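PDB 4GPS: decapping and exoribonuclease protein 1 from Kluyveromyces lactis, which removes the NAD cap from NAD-capped RNAs in a metal-dependent hydrolysis, and also removes methylguanosine caps and degrades RNA from its 5' end. Local coordinates for residues 182-185 with 186-189; 313-316 with 317-321; 345-348 with 349-352. One frame throughout, in Å; residues are numbered along the deposited sequence.

Interaction 1 of 3, residues 182-185 with 186-189; sequences RHHI and IDII
With chi1 at -159°, His-183 swings its ring to the side away from its own backbone N, while Asp-187 turns CG anti to its carbonyl carbon (chi1 -69°), which folds the carboxylate back along the helix toward the imidazole. The two meet one turn apart on helix 182-190, which follows strand 176-181 directly in the PD-(D/E)XK nuclease domain. Their backbones are joined by an ordinary alpha-helical bond, Asp-187 N to His-183 O at 2.9 Å. The side chains touch without bonding: His-183 CD2 lies 3.3 Å from Asp-187 OD2, with ring and carboxylate planes nearly perpendicular. OD2 also stands 3.2 Å from His-183 O, two acceptors facing each other with no proton between them. The carboxylate's main partner is Arg-313, which forms a salt bridge with OD1. An acid suits this place because OD1 faces the guanidinium of Arg-313 on helix 305-319; an alanine at Asp-187 would probably leave that guanidinium without its charged mate and freer to turn. His-183, the exposed member of the pair, directs ND1 to a bound citrate, to which Arg-182 also donates through NE. Arg-182 bends at its third torsion, and NH1 forms a salt bridge with the metal ligand Glu-293, so this first turn helps line the active site. The other side of the helix is apolar. Ile-185 and Ile-188 pack on Phe-381 of helix 370-393, and Ile-189 on Phe-377. Between neighbouring turns, Ile-185 CG2 touches Ile-189 CD1 at 3.8 Å. Beside the arginine, Ile-186 runs alongside in the same direction, its CD1 resting 3.5 Å from Arg-182 CG.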
ATOM      1  N   ARG A 182       5.050  -3.191   0.962  1.00 37.46           N
ATOM      2  CA  ARG A 182       4.075  -2.458   0.173  1.00 35.60           C
ATOM      3  C   ARG A 182       4.178  -0.926   0.318  1.00 40.27           C
ATOM      4  O   ARG A 182       4.023  -0.190  -0.653  1.00 41.79           O
ATOM      5  CB  ARG A 182       2.665  -2.901   0.541  1.00 36.84           C
ATOM      6  CG  ARG A 182       1.614  -2.217  -0.296  1.00 39.71           C
ATOM      7  CD  ARG A 182       0.257  -2.823  -0.071  1.00 35.27           C
ATOM      8  NE  ARG A 182      -0.073  -2.680   1.324  1.00 40.78           N
ATOM      9  CZ  ARG A 182      -1.248  -3.003   1.825  1.00 44.20           C
ATOM     10  NH1 ARG A 182      -2.196  -3.476   1.028  1.00 38.21           N
ATOM     11  NH2 ARG A 182      -1.466  -2.874   3.122  1.00 48.37           N
ATOM     12  N   HIS A 183       4.436  -0.458   1.532  1.00 42.13           N
ATOM     13  CA  HIS A 183       4.561   0.966   1.819  1.00 41.18           C
ATOM     14  C   HIS A 183       5.467   1.697   0.819  1.00 39.22           C
ATOM     15  O   HIS A 183       5.140   2.793   0.377  1.00 39.16           O
ATOM     16  CB  HIS A 183       5.109   1.170   3.247  1.00 45.03           C
ATOM     17  CG  HIS A 183       4.824   2.523   3.805  1.00 61.05           C
ATOM     18  ND1 HIS A 183       3.634   2.833   4.433  1.00 70.41           N
ATOM     19  CD2 HIS A 183       5.532   3.679   3.754  1.00 67.81           C
ATOM     20  CE1 HIS A 183       3.617   4.121   4.741  1.00 67.17           C
ATOM     21  NE2 HIS A 183       4.756   4.659   4.339  1.00 66.15           N
ATOM     22  N   HIS A 184       6.607   1.110   0.463  1.00 39.32           N
ATOM     23  CA  HIS A 184       7.514   1.786  -0.466  1.00 38.69           C
ATOM     24  C   HIS A 184       7.054   1.760  -1.901  1.00 41.09           C
ATOM     25  O   HIS A 184       7.424   2.651  -2.664  1.00 40.33           O
ATOM     26  CB  HIS A 184       8.926   1.224  -0.391  1.00 35.96           C
ATOM     27  CG  HIS A 184       9.507   1.273   0.979  1.00 42.55           C
ATOM     28  ND1 HIS A 184       9.395   2.382   1.791  1.00 47.63           N
ATOM     29  CD2 HIS A 184      10.142   0.329   1.711  1.00 44.73           C
ATOM     30  CE1 HIS A 184       9.927   2.116   2.970  1.00 44.93           C
ATOM     31  NE2 HIS A 184      10.387   0.877   2.948  1.00 46.90           N
ATOM     32  N   ILE A 185       6.271   0.747  -2.284  1.00 38.23           N
ATOM     33  CA  ILE A 185       5.788   0.718  -3.645  1.00 36.17           C
ATOM     34  C   ILE A 185       4.737   1.836  -3.683  1.00 39.61           C
ATOM     35  O   ILE A 185       4.727   2.668  -4.579  1.00 40.39           O
ATOM     36  CB  ILE A 185       5.184  -0.667  -4.038  1.00 39.21           C
ATOM     37  CG1 ILE A 185       6.240  -1.788  -3.899  1.00 31.01           C
ATOM     38  CG2 ILE A 185       4.745  -0.621  -5.472  1.00 29.74           C
ATOM     39  CD1 ILE A 185       7.513  -1.490  -4.685  1.00 30.11           C
ATOM     40  N   ILE A 186       3.874   1.890  -2.690  1.00 37.79           N
ATOM     41  CA  ILE A 186       2.912   2.959  -2.675  1.00 40.16           C
ATOM     42  C   ILE A 186       3.645   4.334  -2.742  1.00 42.42           C
ATOM     43  O   ILE A 186       3.265   5.199  -3.548  1.00 42.87           O
ATOM     44  CB  ILE A 186       2.007   2.880  -1.414  1.00 40.10           C
ATOM     45  CG1 ILE A 186       1.126   1.644  -1.501  1.00 40.14           C
ATOM     46  CG2 ILE A 186       1.102   4.124  -1.300  1.00 36.12           C
ATOM     47  CD1 ILE A 186       0.643   1.168  -0.148  1.00 35.71           C
ATOM     48  N   ASP A 187       4.696   4.535  -1.937  1.00 40.48           N
ATOM     49  CA  ASP A 187       5.397   5.826  -1.942  1.00 40.62           C
ATOM     50  C   ASP A 187       5.891   6.202  -3.336  1.00 43.08           C
ATOM     51  O   ASP A 187       5.779   7.353  -3.747  1.00 47.85           O
ATOM     52  CB  ASP A 187       6.635   5.862  -1.011  1.00 41.77           C
ATOM     53  CG  ASP A 187       6.289   5.812   0.481  1.00 46.54           C
ATOM     54  OD1 ASP A 187       5.258   6.395   0.908  1.00 40.86           O
ATOM     55  OD2 ASP A 187       7.083   5.183   1.232  1.00 50.47           O
ATOM     56  N   ILE A 188       6.468   5.237  -4.042  1.00 41.01           N
ATOM     57  CA  ILE A 188       6.988   5.489  -5.357  1.00 38.30           C
ATOM     58  C   ILE A 188       5.880   5.847  -6.342  1.00 39.68           C
ATOM     59  O   ILE A 188       6.065   6.733  -7.152  1.00 40.64           O
ATOM     60  CB  ILE A 188       7.746   4.267  -5.881  1.00 40.11           C
ATOM     61  CG1 ILE A 188       9.048   4.111  -5.103  1.00 33.66           C
ATOM     62  CG2 ILE A 188       7.960   4.398  -7.410  1.00 31.44           C
ATOM     63  CD1 ILE A 188       9.591   2.678  -5.100  1.00 30.96           C
ATOM     64  N   ILE A 189       4.732   5.177  -6.267  1.00 33.42           N
ATOM     65  CA  ILE A 189       3.654   5.478  -7.189  1.00 35.44           C
ATOM     66  C   ILE A 189       3.066   6.860  -6.866  1.00 39.59           C
ATOM     67  O   ILE A 189       2.583   7.562  -7.762  1.00 41.38           O
ATOM     68  CB  ILE A 189       2.538   4.399  -7.111  1.00 32.21           C
ATOM     69  CG1 ILE A 189       3.100   3.057  -7.557  1.00 35.06           C
ATOM     70  CG2 ILE A 189       1.355   4.756  -8.011  1.00 30.40           C
ATOM     71  CD1 ILE A 189       2.267   1.858  -7.029  1.00 35.54           C
TER

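Interaction 2 of 3, residues 313-316 with 317-321; sequences RMWI and QTNLL
Asn-319 lies beside the indole of Trp-315, one turn earlier on helix 305-319. In both residues CG is trans to the backbone N (chi1 174° for Trp-315 and -161° for Asn-319), and the two side chains therefore leave the helix in the same direction. Asn-319 CB sits over one face of the indole near its rim, and Asn-319 CG comes within 4.0 Å of Trp-315 CZ2. The amide is only 16° from parallel to the ring, so the flat groups lie against each other. Both are anchored at their polar ends by the chain around 79-82: Trp-315 NE1 bonds to Thr-79, and Asn-319 OD1 accepts from the backbone N of Leu-82. A flat group with a donor and an acceptor suits a site that must pack against an aromatic ring and still hold a passing backbone. Thr-318 turns its hydroxyl back over the helix, between backbone N and carbonyl carbon, and OG1 makes a weak bond of 3.3 Å to Met-314 O. That carbonyl already receives Thr-318 N at 3.0 Å, so one carbonyl oxygen serves both donors of one residue. On another side Ile-316 and Leu-320 run side by side, with Ile-316 CG2 3.9 Å from Leu-320 CD1. Leu-320 N bonds to Ile-316 O at 3.1 Å, less straight than the other backbone bonds between the segments. Arg-313 forms a salt bridge with Asp-187 through NH2 and donates from NH1 to the bound citrate. Gln-317, a probable substrate-binding residue by similarity, lies on the same helix, which connects the parallel strands 290-297 and 325-331 as the beta-alpha-beta crossover of the PD-(D/E)XK nuclease core.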
ATOM      1  N   ARG A 313      -4.274   6.930  -2.386  1.00 43.74           N
ATOM      2  CA  ARG A 313      -3.333   6.042  -1.730  1.00 41.32           C
ATOM      3  C   ARG A 313      -4.031   4.739  -1.354  1.00 39.17           C
ATOM      4  O   ARG A 313      -3.499   3.647  -1.532  1.00 39.34           O
ATOM      5  CB  ARG A 313      -2.759   6.752  -0.497  1.00 48.32           C
ATOM      6  CG  ARG A 313      -1.304   6.428  -0.219  1.00 53.06           C
ATOM      7  CD  ARG A 313      -0.691   7.296   0.880  1.00 50.98           C
ATOM      8  NE  ARG A 313       0.765   7.135   0.868  1.00 54.62           N
ATOM      9  CZ  ARG A 313       1.361   6.044   1.308  1.00 50.62           C
ATOM     10  NH1 ARG A 313       0.624   5.076   1.800  1.00 58.46           N
ATOM     11  NH2 ARG A 313       2.662   5.881   1.190  1.00 54.49           N
ATOM     12  N   MET A 314      -5.254   4.885  -0.874  1.00 38.64           N
ATOM     13  CA  MET A 314      -6.114   3.784  -0.443  1.00 41.75           C
ATOM     14  C   MET A 314      -6.332   2.852  -1.658  1.00 45.49           C
ATOM     15  O   MET A 314      -6.193   1.624  -1.579  1.00 44.13           O
ATOM     16  CB  MET A 314      -7.446   4.398  -0.011  1.00 42.51           C
ATOM     17  CG  MET A 314      -8.184   3.737   1.060  1.00 49.31           C
ATOM     18  SD  MET A 314      -9.557   4.794   1.644  1.00 49.76           S
ATOM     19  CE  MET A 314      -8.678   5.861   2.852  1.00 46.75           C
ATOM     20  N   TRP A 315      -6.712   3.457  -2.776  1.00 40.61           N
ATOM     21  CA  TRP A 315      -6.920   2.717  -3.989  1.00 37.77           C
ATOM     22  C   TRP A 315      -5.624   1.984  -4.374  1.00 39.21           C
ATOM     23  O   TRP A 315      -5.670   0.793  -4.664  1.00 40.28           O
ATOM     24  CB  TRP A 315      -7.328   3.675  -5.113  1.00 37.85           C
ATOM     25  CG  TRP A 315      -7.417   3.008  -6.463  1.00 33.90           C
ATOM     26  CD1 TRP A 315      -8.449   2.225  -6.936  1.00 34.35           C
ATOM     27  CD2 TRP A 315      -6.413   2.997  -7.475  1.00 31.29           C
ATOM     28  NE1 TRP A 315      -8.137   1.727  -8.166  1.00 33.03           N
ATOM     29  CE2 TRP A 315      -6.894   2.181  -8.529  1.00 34.33           C
ATOM     30  CE3 TRP A 315      -5.142   3.589  -7.596  1.00 32.77           C
ATOM     31  CZ2 TRP A 315      -6.149   1.947  -9.699  1.00 34.48           C
ATOM     32  CZ3 TRP A 315      -4.398   3.351  -8.762  1.00 34.78           C
ATOM     33  CH2 TRP A 315      -4.908   2.536  -9.793  1.00 39.51           C
ATOM     34  N   ILE A 316      -4.476   2.676  -4.391  1.00 36.97           N
ATOM     35  CA  ILE A 316      -3.222   2.009  -4.772  1.00 37.49           C
ATOM     36  C   ILE A 316      -2.940   0.880  -3.805  1.00 43.33           C
ATOM     37  O   ILE A 316      -2.506  -0.194  -4.206  1.00 43.03           O
ATOM     38  CB  ILE A 316      -2.028   2.934  -4.708  1.00 38.05           C
ATOM     39  CG1 ILE A 316      -2.226   4.090  -5.688  1.00 35.51           C
ATOM     40  CG2 ILE A 316      -0.745   2.145  -5.014  1.00 33.10           C
ATOM     41  CD1 ILE A 316      -1.292   5.236  -5.427  1.00 31.97           C
ATOM     42  N   GLN A 317      -3.211   1.131  -2.528  1.00 46.37           N
ATOM     43  CA  GLN A 317      -2.973   0.142  -1.484  1.00 50.08           C
ATOM     44  C   GLN A 317      -3.716  -1.180  -1.694  1.00 46.60           C
ATOM     45  O   GLN A 317      -3.112  -2.248  -1.636  1.00 47.57           O
ATOM     46  CB  GLN A 317      -3.305   0.743  -0.125  1.00 46.25           C
ATOM     47  CG  GLN A 317      -3.328  -0.226   0.997  1.00 57.85           C
ATOM     48  CD  GLN A 317      -3.938   0.368   2.267  1.00 62.68           C
ATOM     49  OE1 GLN A 317      -4.231  -0.354   3.216  1.00 70.84           O
ATOM     50  NE2 GLN A 317      -4.123   1.678   2.286  1.00 56.28           N
ATOM     51  N   THR A 318      -5.010  -1.136  -1.958  1.00 46.53           N
ATOM     52  CA  THR A 318      -5.716  -2.388  -2.147  1.00 45.38           C
ATOM     53  C   THR A 318      -5.531  -2.922  -3.550  1.00 47.45           C
ATOM     54  O   THR A 318      -5.478  -4.144  -3.754  1.00 43.35           O
ATOM     55  CB  THR A 318      -7.209  -2.276  -1.816  1.00 46.51           C
ATOM     56  OG1 THR A 318      -7.774  -1.159  -2.483  1.00 44.14           O
ATOM     57  CG2 THR A 318      -7.397  -2.118  -0.299  1.00 47.60           C
ATOM     58  N   ASN A 319      -5.370  -2.021  -4.514  1.00 43.54           N
ATOM     59  CA  ASN A 319      -5.185  -2.476  -5.882  1.00 45.53           C
ATOM     60  C   ASN A 319      -3.912  -3.289  -6.097  1.00 44.59           C
ATOM     61  O   ASN A 319      -3.836  -4.054  -7.045  1.00 45.00           O
ATOM     62  CB  ASN A 319      -5.206  -1.315  -6.861  1.00 46.12           C
ATOM     63  CG  ASN A 319      -5.478  -1.775  -8.263  1.00 49.28           C
ATOM     64  OD1 ASN A 319      -4.599  -1.807  -9.092  1.00 56.93           O
ATOM     65  ND2 ASN A 319      -6.710  -2.171  -8.518  1.00 57.07           N
ATOM     66  N   LEU A 320      -2.909  -3.122  -5.236  1.00 42.32           N
ATOM     67  CA  LEU A 320      -1.669  -3.906  -5.359  1.00 41.91           C
ATOM     68  C   LEU A 320      -1.833  -5.363  -4.859  1.00 41.28           C
ATOM     69  O   LEU A 320      -0.918  -6.186  -4.978  1.00 47.57           O
ATOM     70  CB  LEU A 320      -0.525  -3.232  -4.577  1.00 35.46           C
ATOM     71  CG  LEU A 320       0.125  -2.001  -5.195  1.00 33.34           C
ATOM     72  CD1 LEU A 320       0.801  -1.311  -4.088  1.00 29.67           C
ATOM     73  CD2 LEU A 320       1.108  -2.359  -6.341  1.00 26.62           C
ATOM     74  N   LEU A 321      -2.983  -5.683  -4.293  1.00 40.53           N
ATOM     75  CA  LEU A 321      -3.224  -7.038  -3.794  1.00 44.05           C
ATOM     76  C   LEU A 321      -4.160  -7.813  -4.708  1.00 45.63           C
ATOM     77  O   LEU A 321      -4.893  -7.238  -5.522  1.00 49.87           O
ATOM     78  CB  LEU A 321      -3.860  -7.001  -2.403  1.00 39.19           C
ATOM     79  CG  LEU A 321      -3.107  -6.161  -1.379  1.00 43.08           C
ATOM     80  CD1 LEU A 321      -3.930  -6.066  -0.114  1.00 41.19           C
ATOM     81  CD2 LEU A 321      -1.760  -6.795  -1.107  1.00 46.90           C
TER

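Interaction 3 of 3, residues 345-348 with 349-352; sequences KIQD and IYHK
An N-terminal helix cap and the first turns behind it make up this contact on helix 346-353. Lys-345 is the N-cap residue, and its carbonyl O receives Ile-349 N at 3.1 Å, the first of four regular bonds that carry the backbone from 345-348 into 349-352. The cap is tightened from the third helical position. Asp-348 keeps CG anti to its carbonyl carbon (chi1 -58°), which brings the carboxylate back to the helix start, where OD2 accepts Lys-345 N at 2.7 Å through its anti lone pair. This is one half of a capping box; lysine has no side-chain acceptor to return the other half. A negative group is well placed here, since it would probably be stabilised by the positive end of the helix dipole. In the next turn the CB atoms merely lie against carbonyls of the turn before: Tyr-350 CB is 3.3 Å from both Ile-346 O and Gln-347 O, and His-351 CB is 3.4 Å from Gln-347 O. The tyrosine ring then leads away from the preceding turn, and its OH hydrogen-bonds to Val-76 O, with Asn-371 at the same hydroxyl. Its length carries the hydroxyl past Thr-79 and Pro-80 to these polar partners. His-351, by contrast, is exposed. Lys-345 points its amine to Asp-325, forming a salt bridge at the start of strand 325-331. Ile-346 and Ile-349 supply the apolar side, both packing on Trp-315, so the helix, which follows strand 338-344, rests against helix 305-319.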
ATOM      1  N   LYS A 345     -15.324  -1.955  -2.107  1.00 46.08           N
ATOM      2  CA  LYS A 345     -14.540  -2.893  -2.890  1.00 47.27           C
ATOM      3  C   LYS A 345     -13.606  -1.977  -3.688  1.00 46.27           C
ATOM      4  O   LYS A 345     -13.758  -0.734  -3.634  1.00 41.45           O
ATOM      5  CB  LYS A 345     -15.444  -3.722  -3.786  1.00 48.50           C
ATOM      6  CG  LYS A 345     -16.098  -4.779  -2.966  1.00 53.41           C
ATOM      7  CD  LYS A 345     -17.049  -5.629  -3.728  1.00 55.97           C
ATOM      8  CE  LYS A 345     -17.574  -6.679  -2.771  1.00 60.72           C
ATOM      9  NZ  LYS A 345     -16.435  -7.485  -2.233  1.00 66.96           N
ATOM     10  N   ILE A 346     -12.636  -2.559  -4.391  1.00 43.68           N
ATOM     11  CA  ILE A 346     -11.684  -1.752  -5.152  1.00 45.19           C
ATOM     12  C   ILE A 346     -12.403  -0.887  -6.198  1.00 45.66           C
ATOM     13  O   ILE A 346     -12.081   0.296  -6.363  1.00 46.81           O
ATOM     14  CB  ILE A 346     -10.624  -2.643  -5.850  1.00 48.62           C
ATOM     15  CG1 ILE A 346      -9.550  -1.772  -6.485  1.00 44.50           C
ATOM     16  CG2 ILE A 346     -11.288  -3.513  -6.911  1.00 51.67           C
ATOM     17  CD1 ILE A 346      -8.864  -0.919  -5.488  1.00 48.68           C
ATOM     18  N   GLN A 347     -13.376  -1.467  -6.895  1.00 45.11           N
ATOM     19  CA  GLN A 347     -14.147  -0.730  -7.899  1.00 45.78           C
ATOM     20  C   GLN A 347     -14.853   0.474  -7.245  1.00 46.96           C
ATOM     21  O   GLN A 347     -14.977   1.539  -7.860  1.00 44.26           O
ATOM     22  CB  GLN A 347     -15.184  -1.663  -8.554  1.00 46.66           C
ATOM     23  CG  GLN A 347     -16.153  -0.958  -9.493  1.00 41.08           C
ATOM     24  CD  GLN A 347     -15.454  -0.287 -10.680  1.00 48.73           C
ATOM     25  OE1 GLN A 347     -15.898   0.781 -11.153  1.00 44.61           O
ATOM     26  NE2 GLN A 347     -14.359  -0.907 -11.174  1.00 39.87           N
ATOM     27  N   ASP A 348     -15.303   0.307  -5.999  1.00 45.45           N
ATOM     28  CA  ASP A 348     -15.968   1.393  -5.281  1.00 44.80           C
ATOM     29  C   ASP A 348     -14.991   2.541  -4.979  1.00 50.06           C
ATOM     30  O   ASP A 348     -15.309   3.711  -5.270  1.00 51.34           O
ATOM     31  CB  ASP A 348     -16.613   0.897  -3.975  1.00 43.21           C
ATOM     32  CG  ASP A 348     -17.639  -0.225  -4.206  1.00 47.58           C
ATOM     33  OD1 ASP A 348     -18.553  -0.051  -5.042  1.00 50.85           O
ATOM     34  OD2 ASP A 348     -17.536  -1.288  -3.549  1.00 47.16           O
ATOM     35  N   ILE A 349     -13.817   2.251  -4.402  1.00 48.77           N
ATOM     36  CA  ILE A 349     -12.881   3.359  -4.135  1.00 47.35           C
ATOM     37  C   ILE A 349     -12.532   3.988  -5.469  1.00 43.10           C
ATOM     38  O   ILE A 349     -12.441   5.190  -5.562  1.00 46.80           O
ATOM     39  CB  ILE A 349     -11.544   2.938  -3.512  1.00 48.89           C
ATOM     40  CG1 ILE A 349     -11.775   2.307  -2.166  1.00 57.27           C
ATOM     41  CG2 ILE A 349     -10.687   4.186  -3.266  1.00 42.05           C
ATOM     42  CD1 ILE A 349     -12.342   3.316  -1.162  1.00 59.86           C
ATOM     43  N   TYR A 350     -12.360   3.163  -6.497  1.00 40.43           N
ATOM     44  CA  TYR A 350     -12.021   3.656  -7.841  1.00 42.82           C
ATOM     45  C   TYR A 350     -13.039   4.656  -8.384  1.00 43.02           C
ATOM     46  O   TYR A 350     -12.688   5.737  -8.854  1.00 36.10           O
ATOM     47  CB  TYR A 350     -11.939   2.505  -8.843  1.00 38.24           C
ATOM     48  CG  TYR A 350     -11.599   2.999 -10.213  1.00 37.95           C
ATOM     49  CD1 TYR A 350     -10.321   3.465 -10.498  1.00 38.62           C
ATOM     50  CD2 TYR A 350     -12.574   3.092 -11.210  1.00 39.22           C
ATOM     51  CE1 TYR A 350     -10.006   4.026 -11.744  1.00 40.79           C
ATOM     52  CE2 TYR A 350     -12.270   3.654 -12.468  1.00 41.55           C
ATOM     53  CZ  TYR A 350     -10.974   4.118 -12.724  1.00 43.17           C
ATOM     54  OH  TYR A 350     -10.636   4.642 -13.959  1.00 42.43           O
ATOM     55  N   HIS A 351     -14.303   4.255  -8.336  1.00 45.70           N
ATOM     56  CA  HIS A 351     -15.385   5.087  -8.833  1.00 47.86           C
ATOM     57  C   HIS A 351     -15.441   6.403  -8.049  1.00 46.98           C
ATOM     58  O   HIS A 351     -15.668   7.443  -8.640  1.00 43.34           O
ATOM     59  CB  HIS A 351     -16.732   4.331  -8.745  1.00 46.95           C
ATOM     60  CG  HIS A 351     -17.925   5.182  -9.076  1.00 59.34           C
ATOM     61  ND1 HIS A 351     -18.155   5.692 -10.342  1.00 58.47           N
ATOM     62  CD2 HIS A 351     -18.902   5.691  -8.283  1.00 59.87           C
ATOM     63  CE1 HIS A 351     -19.214   6.482 -10.308  1.00 59.66           C
ATOM     64  NE2 HIS A 351     -19.685   6.500  -9.071  1.00 60.51           N
ATOM     65  N   LYS A 352     -15.226   6.370  -6.733  1.00 47.17           N
ATOM     66  CA  LYS A 352     -15.259   7.605  -5.952  1.00 45.19           C
ATOM     67  C   LYS A 352     -14.177   8.592  -6.460  1.00 45.19           C
ATOM     68  O   LYS A 352     -14.413   9.799  -6.493  1.00 44.28           O
ATOM     69  CB  LYS A 352     -15.066   7.284  -4.449  1.00 48.37           C
ATOM     70  CG  LYS A 352     -15.409   8.418  -3.464  1.00 48.24           C
ATOM     71  CD  LYS A 352     -15.501   7.865  -2.037  1.00 54.30           C
ATOM     72  CE  LYS A 352     -15.946   8.921  -1.022  1.00 59.58           C
ATOM     73  NZ  LYS A 352     -17.289   9.549  -1.337  1.00 57.29           N
TER

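The three helical turns stand in a row, with interaction 2 in the middle: its centre is about 10 Å from those of interactions 1 and 3, which are about 19 Å apart and do not touch. Interactions 1 and 2 are joined by the salt bridge from Asp-187 OD1 to Arg-313 NH2, 2.7 Å long, and both reach the same bound citrate, probably from the crystallisation liquor, which may mark a pocket beside the metal site. Between interactions 2 and 3, Ile-346 packs on Trp-315, Thr-318 and Asn-319, its CD1 3.5 Å from Trp-315 CD1. Interaction 3 stays farther from catalysis, the side chain of Ile-346 lying about 8 Å from that of Gln-317.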